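Local coordinates for protein glycosyl transferase family 8 (PDB 5GVV) that transfers galactose from UDP-galactose to the terminal glucose of the already glycosylated serine-rich repeat protein PsrP, with manganese as cofactor, at residues Tyr14-Gln19 / Lys233-Phe238; Gln19-Met24 / Met253-Ile258; Asp108-Gly113 / Trp248-Met253; Gly201-Ala206 / Val240-Glu245. All coordinates share one frame; numbering follows the deposited sequence.

Contact 1. Residues Tyr14-Gln19 / Lys233-Phe238; sequences YAYIRQ and KPWNQF. With UDP (uridine-5'-diphosphate), chain D.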
# COMPACT_ATOMS: atom_id res chain seq x y z
N TYR A 14 -4.78 5.95 6.24
CA TYR A 14 -4.22 4.64 5.91
C TYR A 14 -4.40 4.32 4.43
O TYR A 14 -3.58 3.63 3.84
CB TYR A 14 -4.93 3.58 6.76
CG TYR A 14 -4.32 2.19 6.76
CD1 TYR A 14 -2.99 1.97 6.44
CD2 TYR A 14 -5.10 1.09 7.10
CE1 TYR A 14 -2.45 0.68 6.45
CE2 TYR A 14 -4.57 -0.19 7.11
CZ TYR A 14 -3.25 -0.39 6.79
OH TYR A 14 -2.75 -1.67 6.81
N ALA A 15 -5.48 4.80 3.84
CA ALA A 15 -5.76 4.52 2.43
C ALA A 15 -4.71 5.18 1.54
O ALA A 15 -4.51 4.77 0.40
CB ALA A 15 -7.15 5.00 2.05
N TYR A 16 -4.04 6.19 2.08
CA TYR A 16 -3.00 6.92 1.36
C TYR A 16 -1.61 6.46 1.81
O TYR A 16 -0.61 7.12 1.52
CB TYR A 16 -3.17 8.42 1.64
CG TYR A 16 -3.06 9.34 0.44
CD1 TYR A 16 -4.00 9.31 -0.58
CD2 TYR A 16 -2.04 10.28 0.36
CE1 TYR A 16 -3.91 10.17 -1.67
CE2 TYR A 16 -1.94 11.14 -0.73
CZ TYR A 16 -2.87 11.08 -1.73
OH TYR A 16 -2.78 11.95 -2.80
N ILE A 17 -1.53 5.33 2.51
CA ILE A 17 -0.26 4.90 3.09
C ILE A 17 0.87 4.71 2.05
O ILE A 17 2.04 4.98 2.35
CB ILE A 17 -0.42 3.63 3.97
CG1 ILE A 17 0.81 3.44 4.87
CG2 ILE A 17 -0.67 2.39 3.11
CD1 ILE A 17 0.94 4.51 5.97
N ARG A 18 0.52 4.26 0.84
CA ARG A 18 1.52 4.04 -0.21
C ARG A 18 2.14 5.36 -0.67
O ARG A 18 3.31 5.41 -1.04
CB ARG A 18 0.93 3.29 -1.41
CG ARG A 18 0.72 1.79 -1.18
CD ARG A 18 0.17 1.09 -2.42
NE ARG A 18 1.14 1.06 -3.52
CZ ARG A 18 0.97 1.68 -4.68
NH1 ARG A 18 -0.13 2.39 -4.89
NH2 ARG A 18 1.90 1.60 -5.62
N GLN A 19 1.34 6.43 -0.64
CA GLN A 19 1.81 7.75 -1.02
C GLN A 19 2.59 8.39 0.12
O GLN A 19 3.66 8.98 -0.09
CB GLN A 19 0.63 8.65 -1.42
CG GLN A 19 -0.08 8.24 -2.71
CD GLN A 19 -0.81 6.90 -2.60
OE1 GLN A 19 -1.50 6.63 -1.62
NE2 GLN A 19 -0.64 6.05 -3.61
N LYS A 233 -2.56 11.59 -10.91
CA LYS A 233 -1.47 11.09 -10.07
C LYS A 233 -0.63 10.04 -10.79
O LYS A 233 -1.17 9.20 -11.51
CB LYS A 233 -2.02 10.51 -8.76
CG LYS A 233 -3.00 11.43 -8.00
CD LYS A 233 -2.36 12.76 -7.62
CE LYS A 233 -3.00 13.33 -6.36
NZ LYS A 233 -2.79 14.81 -6.23
N PRO A 234 0.70 10.08 -10.60
CA PRO A 234 1.58 9.17 -11.35
C PRO A 234 1.43 7.72 -10.90
O PRO A 234 1.88 6.81 -11.60
CB PRO A 234 2.98 9.68 -11.01
CG PRO A 234 2.82 10.34 -9.66
CD PRO A 234 1.46 10.97 -9.71
N TRP A 235 0.81 7.50 -9.74
CA TRP A 235 0.62 6.14 -9.25
C TRP A 235 -0.64 5.47 -9.81
O TRP A 235 -0.87 4.29 -9.57
CB TRP A 235 0.61 6.11 -7.72
CG TRP A 235 -0.47 6.92 -7.06
CD1 TRP A 235 -1.77 6.56 -6.86
CD2 TRP A 235 -0.32 8.22 -6.47
NE1 TRP A 235 -2.44 7.56 -6.19
CE2 TRP A 235 -1.58 8.59 -5.94
CE3 TRP A 235 0.75 9.11 -6.33
CZ2 TRP A 235 -1.79 9.81 -5.29
CZ3 TRP A 235 0.54 10.33 -5.69
CH2 TRP A 235 -0.72 10.66 -5.18
N ASN A 236 -1.45 6.23 -10.54
CA ASN A 236 -2.62 5.65 -11.18
C ASN A 236 -2.17 4.71 -12.29
O ASN A 236 -1.02 4.78 -12.71
CB ASN A 236 -3.53 6.75 -11.73
CG ASN A 236 -4.27 7.50 -10.64
OD1 ASN A 236 -4.38 7.03 -9.51
ND2 ASN A 236 -4.80 8.67 -10.97
N GLN A 237 -3.05 3.83 -12.75
CA GLN A 237 -2.70 2.92 -13.84
C GLN A 237 -2.28 3.73 -15.06
O GLN A 237 -1.31 3.39 -15.75
CB GLN A 237 -3.87 1.99 -14.19
CG GLN A 237 -3.59 1.08 -15.38
CD GLN A 237 -4.72 0.10 -15.66
OE1 GLN A 237 -5.89 0.40 -15.42
NE2 GLN A 237 -4.37 -1.09 -16.16
N PHE A 238 -3.01 4.82 -15.31
CA PHE A 238 -2.65 5.73 -16.38
C PHE A 238 -2.51 7.15 -15.85
O PHE A 238 -3.23 7.56 -14.94
CB PHE A 238 -3.71 5.71 -17.50
CG PHE A 238 -4.11 4.33 -17.93
CD1 PHE A 238 -3.25 3.54 -18.68
CD2 PHE A 238 -5.37 3.83 -17.62
CE1 PHE A 238 -3.64 2.27 -19.09
CE2 PHE A 238 -5.76 2.56 -18.02
CZ PHE A 238 -4.89 1.78 -18.76
N1 UDP D . -4.93 13.05 1.48
C2 UDP D . -5.09 11.83 2.11
N3 UDP D . -5.89 10.85 1.57
C4 UDP D . -6.55 11.08 0.38
C5 UDP D . -6.39 12.31 -0.26
C6 UDP D . -5.67 13.33 0.36
O2 UDP D . -4.50 11.63 3.17
O4 UDP D . -7.26 10.20 -0.11
C1' UDP D . -4.06 14.08 2.10
C2' UDP D . -2.65 13.93 1.56
O2' UDP D . -1.71 14.27 2.56
C3' UDP D . -2.58 14.96 0.46
C4' UDP D . -3.50 16.05 0.98
O4' UDP D . -4.50 15.38 1.74
O3' UDP D . -1.25 15.41 0.27
C5' UDP D . -4.13 16.88 -0.14
O5' UDP D . -4.39 16.03 -1.23
PA UDP D . -3.72 16.37 -2.65
O1A UDP D . -2.26 16.35 -2.44
O2A UDP D . -4.14 15.40 -3.68
O3A UDP D . -4.24 17.86 -3.03
PB UDP D . -3.48 18.82 -4.08
O1B UDP D . -3.99 20.21 -3.96
O2B UDP D . -3.76 18.33 -5.44
O3B UDP D . -2.02 18.80 -3.82

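Contact 2. Residues Gln19-Met24 / Met253-Ile258; sequences QIETAM and MDWSVI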
# COMPACT_ATOMS: atom_id res chain seq x y z
N GLN A 19 1.34 6.43 -0.64
CA GLN A 19 1.81 7.75 -1.02
C GLN A 19 2.59 8.39 0.12
O GLN A 19 3.66 8.98 -0.09
CB GLN A 19 0.63 8.65 -1.42
CG GLN A 19 -0.08 8.24 -2.71
CD GLN A 19 -0.81 6.90 -2.60
OE1 GLN A 19 -1.50 6.63 -1.62
NE2 GLN A 19 -0.64 6.05 -3.61
N ILE A 20 2.06 8.28 1.34
CA ILE A 20 2.75 8.80 2.51
C ILE A 20 4.12 8.16 2.65
O ILE A 20 5.12 8.86 2.85
CB ILE A 20 1.95 8.53 3.81
CG1 ILE A 20 0.58 9.20 3.74
CG2 ILE A 20 2.73 9.01 5.04
CD1 ILE A 20 -0.36 8.76 4.85
N GLU A 21 4.19 6.84 2.52
CA GLU A 21 5.45 6.13 2.72
C GLU A 21 6.46 6.46 1.62
O GLU A 21 7.65 6.60 1.90
CB GLU A 21 5.24 4.62 2.82
CG GLU A 21 6.49 3.87 3.28
CD GLU A 21 6.24 2.41 3.59
OE1 GLU A 21 5.06 2.01 3.74
OE2 GLU A 21 7.23 1.66 3.69
N THR A 22 5.98 6.56 0.38
CA THR A 22 6.83 6.96 -0.74
C THR A 22 7.41 8.36 -0.55
O THR A 22 8.59 8.59 -0.81
CB THR A 22 6.05 6.90 -2.06
OG1 THR A 22 5.68 5.54 -2.33
CG2 THR A 22 6.92 7.40 -3.22
N ALA A 23 6.58 9.30 -0.11
CA ALA A 23 7.05 10.67 0.11
C ALA A 23 8.09 10.70 1.23
O ALA A 23 9.11 11.39 1.12
CB ALA A 23 5.89 11.58 0.44
N MSE A 24 7.84 9.95 2.32
CA MSE A 24 8.80 9.87 3.41
C MSE A 24 10.07 9.21 2.97
O MSE A 24 11.15 9.64 3.31
CB MSE A 24 8.22 9.14 4.67
CG MSE A 24 7.10 9.89 5.36
SE MSE A 24 6.33 8.74 6.81
CE MSE A 24 8.13 8.37 7.41
N MSE A 253 11.54 1.54 -3.95
CA MSE A 253 12.81 1.52 -3.25
C MSE A 253 12.63 0.87 -1.88
O MSE A 253 11.75 1.26 -1.11
CB MSE A 253 13.34 2.95 -3.11
CG MSE A 253 14.73 3.07 -2.50
SE MSE A 253 15.37 4.92 -2.54
CE MSE A 253 15.81 5.03 -4.43
N ASP A 254 13.44 -0.14 -1.59
CA ASP A 254 13.43 -0.76 -0.26
C ASP A 254 13.98 0.23 0.76
O ASP A 254 14.81 1.07 0.43
CB ASP A 254 14.30 -2.02 -0.24
CG ASP A 254 13.62 -3.23 -0.87
OD1 ASP A 254 12.38 -3.33 -0.81
OD2 ASP A 254 14.34 -4.09 -1.42
N TRP A 255 13.51 0.14 2.00
CA TRP A 255 14.05 0.97 3.06
C TRP A 255 15.51 0.62 3.32
O TRP A 255 16.31 1.47 3.73
CB TRP A 255 13.24 0.78 4.34
CG TRP A 255 12.04 1.68 4.43
CD1 TRP A 255 10.73 1.35 4.22
CD2 TRP A 255 12.05 3.08 4.75
NE1 TRP A 255 9.93 2.46 4.39
CE2 TRP A 255 10.72 3.53 4.72
CE3 TRP A 255 13.06 3.99 5.06
CZ2 TRP A 255 10.37 4.86 5.00
CZ3 TRP A 255 12.72 5.31 5.34
CH2 TRP A 255 11.38 5.73 5.30
N SER A 256 15.86 -0.64 3.05
CA SER A 256 17.22 -1.12 3.21
C SER A 256 18.21 -0.35 2.33
O SER A 256 19.33 -0.06 2.76
CB SER A 256 17.30 -2.61 2.90
OG SER A 256 16.87 -2.88 1.58
N VAL A 257 17.79 -0.01 1.10
CA VAL A 257 18.61 0.83 0.22
C VAL A 257 18.89 2.18 0.88
O VAL A 257 20.02 2.68 0.86
CB VAL A 257 17.93 1.08 -1.14
CG1 VAL A 257 18.69 2.15 -1.93
CG2 VAL A 257 17.83 -0.21 -1.93
N ILE A 258 17.85 2.77 1.45
CA ILE A 258 17.96 4.09 2.07
C ILE A 258 18.88 4.05 3.29
O ILE A 258 19.76 4.90 3.44
CB ILE A 258 16.57 4.63 2.48
CG1 ILE A 258 15.67 4.75 1.24
CG2 ILE A 258 16.69 5.97 3.22
CD1 ILE A 258 14.21 5.04 1.56

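Contact 3. Residues Asp108-Gly113 / Trp248-Met253; sequences DLIVTG and WEYSLM. With MN (manganese (II) ion), chain C; UDP (uridine-5'-diphosphate), chain D.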
# COMPACT_ATOMS: atom_id res chain seq x y z
N ASP A 108 1.55 13.64 -1.82
CA ASP A 108 1.58 13.39 -3.26
C ASP A 108 2.80 14.09 -3.84
O ASP A 108 2.73 14.75 -4.88
CB ASP A 108 0.30 13.92 -3.92
CG ASP A 108 0.10 15.40 -3.71
OD1 ASP A 108 0.61 15.94 -2.70
OD2 ASP A 108 -0.59 16.05 -4.54
N LEU A 109 3.93 13.95 -3.16
CA LEU A 109 5.15 14.60 -3.61
C LEU A 109 6.39 13.75 -3.37
O LEU A 109 6.35 12.74 -2.65
CB LEU A 109 5.31 15.99 -2.98
CG LEU A 109 5.36 16.15 -1.46
CD1 LEU A 109 6.71 15.75 -0.90
CD2 LEU A 109 5.04 17.59 -1.08
N ILE A 110 7.48 14.19 -3.99
CA ILE A 110 8.77 13.49 -3.94
C ILE A 110 9.89 14.49 -3.66
O ILE A 110 10.00 15.51 -4.35
CB ILE A 110 9.07 12.82 -5.28
CG1 ILE A 110 8.07 11.70 -5.58
CG2 ILE A 110 10.49 12.29 -5.30
CD1 ILE A 110 8.29 10.44 -4.75
N VAL A 111 10.73 14.20 -2.67
CA VAL A 111 11.93 14.98 -2.39
C VAL A 111 13.10 14.33 -3.12
O VAL A 111 13.29 13.11 -3.03
CB VAL A 111 12.22 15.03 -0.88
CG1 VAL A 111 13.51 15.80 -0.58
CG2 VAL A 111 11.03 15.64 -0.14
N THR A 112 13.88 15.12 -3.86
CA THR A 112 14.94 14.57 -4.70
C THR A 112 16.34 14.94 -4.24
O THR A 112 17.33 14.54 -4.87
CB THR A 112 14.81 15.04 -6.17
OG1 THR A 112 15.06 16.45 -6.26
CG2 THR A 112 13.43 14.73 -6.72
N GLY A 113 16.44 15.71 -3.16
CA GLY A 113 17.75 16.11 -2.67
C GLY A 113 17.74 16.76 -1.30
O GLY A 113 16.71 16.81 -0.62
N TRP A 248 7.64 6.30 -9.08
CA TRP A 248 7.77 4.86 -8.98
C TRP A 248 9.15 4.44 -8.48
O TRP A 248 9.28 3.47 -7.72
CB TRP A 248 7.42 4.20 -10.32
CG TRP A 248 5.95 4.18 -10.51
CD1 TRP A 248 5.20 5.04 -11.25
CD2 TRP A 248 5.02 3.28 -9.88
NE1 TRP A 248 3.87 4.72 -11.15
CE2 TRP A 248 3.73 3.64 -10.31
CE3 TRP A 248 5.16 2.20 -9.00
CZ2 TRP A 248 2.59 2.96 -9.89
CZ3 TRP A 248 4.02 1.52 -8.58
CH2 TRP A 248 2.75 1.90 -9.03
N GLU A 249 10.18 5.18 -8.88
CA GLU A 249 11.54 4.93 -8.44
C GLU A 249 11.65 4.93 -6.91
O GLU A 249 12.36 4.11 -6.32
CB GLU A 249 12.47 5.98 -9.03
CG GLU A 249 13.93 5.81 -8.66
CD GLU A 249 14.82 6.82 -9.37
OE1 GLU A 249 16.01 6.51 -9.59
OE2 GLU A 249 14.31 7.92 -9.72
N TYR A 250 10.94 5.85 -6.26
CA TYR A 250 10.96 5.89 -4.81
C TYR A 250 9.96 4.93 -4.17
O TYR A 250 10.23 4.37 -3.10
CB TYR A 250 10.77 7.32 -4.30
CG TYR A 250 11.99 8.18 -4.54
CD1 TYR A 250 13.06 8.15 -3.65
CD2 TYR A 250 12.07 9.00 -5.65
CE1 TYR A 250 14.18 8.93 -3.87
CE2 TYR A 250 13.19 9.78 -5.87
CZ TYR A 250 14.24 9.74 -4.97
OH TYR A 250 15.36 10.52 -5.19
N SER A 251 8.81 4.72 -4.81
CA SER A 251 7.82 3.78 -4.29
C SER A 251 8.39 2.36 -4.19
O SER A 251 8.12 1.64 -3.22
CB SER A 251 6.57 3.78 -5.16
OG SER A 251 5.64 2.80 -4.72
N LEU A 252 9.18 1.98 -5.19
CA LEU A 252 9.72 0.62 -5.28
C LEU A 252 11.08 0.47 -4.60
O LEU A 252 11.70 -0.59 -4.66
CB LEU A 252 9.80 0.19 -6.74
CG LEU A 252 8.46 0.24 -7.45
CD1 LEU A 252 8.63 0.11 -8.94
CD2 LEU A 252 7.53 -0.83 -6.92
N MSE A 253 11.54 1.54 -3.95
CA MSE A 253 12.81 1.52 -3.25
C MSE A 253 12.63 0.87 -1.88
O MSE A 253 11.75 1.26 -1.11
CB MSE A 253 13.34 2.95 -3.11
CG MSE A 253 14.73 3.07 -2.50
SE MSE A 253 15.37 4.92 -2.54
CE MSE A 253 15.81 5.03 -4.43
MN MN C . -0.61 17.63 -2.96
N1 UDP D . -4.93 13.05 1.48
C2 UDP D . -5.09 11.83 2.11
N3 UDP D . -5.89 10.85 1.57
C4 UDP D . -6.55 11.08 0.38
C5 UDP D . -6.39 12.31 -0.26
C6 UDP D . -5.67 13.33 0.36
O2 UDP D . -4.50 11.63 3.17
O4 UDP D . -7.26 10.20 -0.11
C1' UDP D . -4.06 14.08 2.10
C2' UDP D . -2.65 13.93 1.56
O2' UDP D . -1.71 14.27 2.56
C3' UDP D . -2.58 14.96 0.46
C4' UDP D . -3.50 16.05 0.98
O4' UDP D . -4.50 15.38 1.74
O3' UDP D . -1.25 15.41 0.27
C5' UDP D . -4.13 16.88 -0.14
O5' UDP D . -4.39 16.03 -1.23
PA UDP D . -3.72 16.37 -2.65
O1A UDP D . -2.26 16.35 -2.44
O2A UDP D . -4.14 15.40 -3.68
O3A UDP D . -4.24 17.86 -3.03
PB UDP D . -3.48 18.82 -4.08
O1B UDP D . -3.99 20.21 -3.96
O2B UDP D . -3.76 18.33 -5.44
O3B UDP D . -2.02 18.80 -3.82

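Contact 4. Residues Gly201-Ala206 / Val240-Glu245; sequences GYDYGA and VGRLRE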
# COMPACT_ATOMS: atom_id res chain seq x y z
N GLY A 201 2.36 18.34 -11.45
CA GLY A 201 1.00 17.84 -11.62
C GLY A 201 0.14 18.80 -12.43
O GLY A 201 -0.93 18.41 -12.92
N TYR A 202 0.60 20.04 -12.58
CA TYR A 202 -0.15 21.05 -13.32
C TYR A 202 -0.11 20.83 -14.83
O TYR A 202 -0.81 21.52 -15.58
CB TYR A 202 0.36 22.46 -12.98
CG TYR A 202 -0.42 23.59 -13.62
CD1 TYR A 202 -1.77 23.79 -13.32
CD2 TYR A 202 0.18 24.46 -14.52
CE1 TYR A 202 -2.49 24.82 -13.90
CE2 TYR A 202 -0.53 25.49 -15.11
CZ TYR A 202 -1.87 25.67 -14.79
OH TYR A 202 -2.58 26.69 -15.37
N ASP A 203 0.71 19.87 -15.28
CA ASP A 203 0.90 19.61 -16.71
C ASP A 203 -0.41 19.53 -17.50
O ASP A 203 -0.55 20.17 -18.55
CB ASP A 203 1.70 18.32 -16.92
CG ASP A 203 3.19 18.52 -16.73
OD1 ASP A 203 3.60 19.64 -16.36
OD2 ASP A 203 3.95 17.55 -16.95
N TYR A 204 -1.37 18.77 -16.98
CA TYR A 204 -2.67 18.65 -17.63
C TYR A 204 -3.37 20.00 -17.68
O TYR A 204 -3.94 20.37 -18.70
CB TYR A 204 -3.58 17.62 -16.94
CG TYR A 204 -4.88 17.40 -17.68
CD1 TYR A 204 -4.96 16.45 -18.70
CD2 TYR A 204 -6.01 18.16 -17.40
CE1 TYR A 204 -6.14 16.26 -19.40
CE2 TYR A 204 -7.19 17.97 -18.10
CZ TYR A 204 -7.25 17.02 -19.09
OH TYR A 204 -8.42 16.83 -19.79
N GLY A 205 -3.32 20.73 -16.57
CA GLY A 205 -3.88 22.07 -16.53
C GLY A 205 -3.19 23.01 -17.52
O GLY A 205 -3.85 23.74 -18.26
N ALA A 206 -1.87 22.96 -17.53
CA ALA A 206 -1.08 23.83 -18.40
C ALA A 206 -1.36 23.55 -19.87
O ALA A 206 -1.49 24.47 -20.69
CB ALA A 206 0.39 23.68 -18.11
N VAL A 240 -0.85 11.30 -17.45
CA VAL A 240 -0.41 11.98 -18.66
C VAL A 240 0.68 13.02 -18.38
O VAL A 240 1.36 13.47 -19.30
CB VAL A 240 -1.58 12.63 -19.40
CG1 VAL A 240 -2.53 11.57 -19.93
CG2 VAL A 240 -2.32 13.61 -18.49
N GLY A 241 0.83 13.40 -17.11
CA GLY A 241 1.85 14.37 -16.74
C GLY A 241 3.25 13.78 -16.78
O GLY A 241 3.41 12.55 -16.80
N ARG A 242 4.25 14.65 -16.79
CA ARG A 242 5.65 14.22 -16.87
C ARG A 242 6.18 13.77 -15.52
O ARG A 242 5.61 14.11 -14.47
CB ARG A 242 6.52 15.35 -17.41
CG ARG A 242 6.31 15.68 -18.88
CD ARG A 242 6.93 17.03 -19.22
NE ARG A 242 6.34 18.11 -18.42
CZ ARG A 242 6.88 19.31 -18.28
NH1 ARG A 242 8.02 19.61 -18.89
NH2 ARG A 242 6.28 20.23 -17.53
N LEU A 243 7.28 13.01 -15.56
CA LEU A 243 8.04 12.59 -14.37
C LEU A 243 7.35 11.49 -13.57
O LEU A 243 7.65 11.30 -12.39
CB LEU A 243 8.39 13.79 -13.47
CG LEU A 243 9.21 14.90 -14.13
CD1 LEU A 243 9.73 15.88 -13.09
CD2 LEU A 243 10.36 14.32 -14.94
N ARG A 244 6.45 10.76 -14.22
CA ARG A 244 5.78 9.61 -13.62
C ARG A 244 6.80 8.60 -13.09
O ARG A 244 6.61 8.01 -12.02
CB ARG A 244 4.89 8.94 -14.67
CG ARG A 244 4.30 7.61 -14.22
CD ARG A 244 3.49 6.96 -15.34
NE ARG A 244 2.96 5.67 -14.91
CZ ARG A 244 1.73 5.49 -14.44
NH1 ARG A 244 0.89 6.51 -14.34
NH2 ARG A 244 1.33 4.28 -14.07
N GLU A 245 7.89 8.42 -13.83
CA GLU A 245 8.93 7.44 -13.47
C GLU A 245 9.64 7.75 -12.15
O GLU A 245 10.14 6.85 -11.48
CB GLU A 245 9.95 7.33 -14.60
CG GLU A 245 10.71 8.61 -14.90
CD GLU A 245 9.94 9.56 -15.81
OE1 GLU A 245 8.79 9.25 -16.21
OE2 GLU A 245 10.50 10.63 -16.15

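Contact 1. Residues Tyr14-Gln19 / Lys233-Phe238
The indole of Trp235 receives Gln19 on one face and the hydroxyl of Tyr16 at its rim. Gln19 CG sits 3.4 Å from the centroid of the Trp235 six-membered ring, only 8° off the ring normal, a CH-pi contact for which chi1 (-68°) sets CG beside the backbone N. On the opposite face lies CB of Lys233, so the indole is held between two aliphatic groups. Tyr16 comes in across it: the two ring planes are at 90° and Tyr16 OH lies near the indole plane, 3.4 Å from Trp235 CH2. This buried hydroxyl has no hydrogen-bonding partner in the model. One face of the Tyr16 ring carries the uracil of UDP, with Tyr16 CD1 3.3 Å from UDP N3. Lys233 NZ reaches past the tyrosine to donate to UDP O2A at 2.9 Å, and it is also bonded to the backbone oxygens of Ser230 and Tyr228 and to Asp108 OD2, which fixes the ammonium beside the diphosphate. The contact thus joins the start of helix 17-30 to the turn between strand 225-227 and helix 244-251, whose Trp247 meets the Trp235 ring.

Contact 2. Residues Gln19-Met24 / Met253-Ile258
One hydrogen bond, from the indole of Trp255 to the carboxylate of Glu21, is the polar element of this meeting of two helices. Trp255 NE1 donates to Glu21 OE2 over 2.9 Å, with an N-H...O angle of 151°, so the bond is somewhat bent. The oxygen lies almost in the indole plane, whereas the donor approaches it on the anti side, tilted somewhat out of the carboxylate plane. The carboxylate and indole planes are 26° apart, and the acid lies at the pyrrole edge of the ring instead of over a face. Glu21 gets there by an extended chain that leaves CG opposite the backbone N (chi1 -169°). Its other oxygen, OE1, accepts from NE1 of Trp47, so two indoles grip the two oxygens of one carboxylate and would be expected to hold it in place and to favour its charged form.

The apolar part is looser. The far corner of the indole approaches the helix backbone one turn on, with Trp255 CH2 4.4 Å from Met24 C; Met24, a selenomethionine, keeps its own side chain slightly farther off. Within the second segment, Ile258 CD1 lies 3.7 Å above the plane of the Trp255 ring, toward its rim.

Around this pair, Ile51 of helix 45-57 touches Glu21, Met24 and Trp255, and Tyr54 meets the indole. Trp255, in the first turn of helix 255-263, is thereby inserted between helices 17-30 and 45-57 and also packs on Lys25 and Cys28.

Contact 3. Residues Asp108-Gly113 / Trp248-Met253
Ile110 and Tyr250 form the close part of this contact, a buried apolar patch between strand 109-111 and helix 244-251. Both side chains leave their backbones toward the other segment. The CG2 methyl of Ile110 lies 3.7 Å from Tyr250 CD2 and about equally near CE2, meeting that side of the phenol ring at a slant. Its second branch runs back toward the root of the tyrosine, with Ile110 CD1 4.0 Å from Tyr250 CB. The isoleucine therefore runs alongside the tyrosine from CB to the CD2-CE2 side of the ring, with CG2 placed opposite the backbone N and CG1 beside it (chi1 -66°).

Toward the outer end of the ring the fit slackens. Tyr250 OH passes Val111 O at 4.0 Å and Thr112 CA at 4.1 Å, and no hydrogen bond links the two segments. The phenol oxygen instead bonds to His30 NE2, while Thr112 OG1 has its main partner in Pro223 O; Thr112 is partly exposed, unlike Ile110.

At the other end of the strand segment, well away from residues 248-253, Asp108 binds the manganese ion through both carboxylate oxygens, OD1 at 2.1 Å and OD2 at 2.2 Å. Asp106, His227 and two UDP oxygens, O1A and O3B, complete the coordination. Asp106 and Asp108 form the DxD motif of a GT-A glycosyltransferase, and the strand that follows it, paired antiparallel with 225-227, is packed here against the helix.

Contact 4. Residues Gly201-Ala206 / Val240-Glu245
The backbones approach closely where Gly241 passes the N-terminal part of helix 203-208, its CA 5.3 Å from that of Asp203, Gly241 contributing no side chain. The carboxylate of Asp203 points toward the 240-245 segment and takes three hydrogen bonds from Arg242. Two belong to a side-on salt bridge: NE of Arg242 donates to Asp203 OD2 at 2.9 Å, and NH2 of Arg242 to Asp203 OD1 at 3.0 Å, both nearly straight. The acceptors lie in the guanidinium plane, but the carboxylate is turned 36° against it; NE meets OD2 from above the carboxylate plane, and NH2 reaches OD1 on the syn side, also well tilted from that plane. A bend at chi3 (-59°) brings the guanidinium back toward the acid. The third bond comes from the backbone, Arg242 N to Asp203 OD2 at 2.9 Å on the anti side, giving that oxygen two donors and tying the main chain as well as the side chain to the aspartate. This should favour an ionised carboxylate.

Nearer the surface, Val240 CG2 touches the edge of the Tyr204 ring, 3.9 Å from CD1. Asp232, in the UDP-binding loop, accepts from the backbone N of both Val240 and Gly241, and Pro329 of the second subunit packs on Val240. The arrangement is a bidentate Asp-Arg salt bridge reinforced by a main-chain bond, joining helix 203-208 to the approach to helix 244-251.

The four contacts lie on one side of the chain's centre, in the glycosyltransferase part, and all touch the second subunit. Contacts 1 and 2 share Gln19 and helix 17-30, with centres about 14 Å apart; contacts 2 and 3 have centres about 7 Å apart and share Met253, between helices 244-251 and 255-263. Contact 4 leads into helix 244-251, which contact 3 also uses, its centre about 15 Å from that of contact 3. Along the chain, the second segments run in the order 1, 4, 3, 2, so the region 233-258 is laid successively over earlier parts of the domain. Contacts 1 and 3 both border the UDP-manganese site, and Pro234 O probably accepts a hydrogen bond from Trp248 NE1 between them.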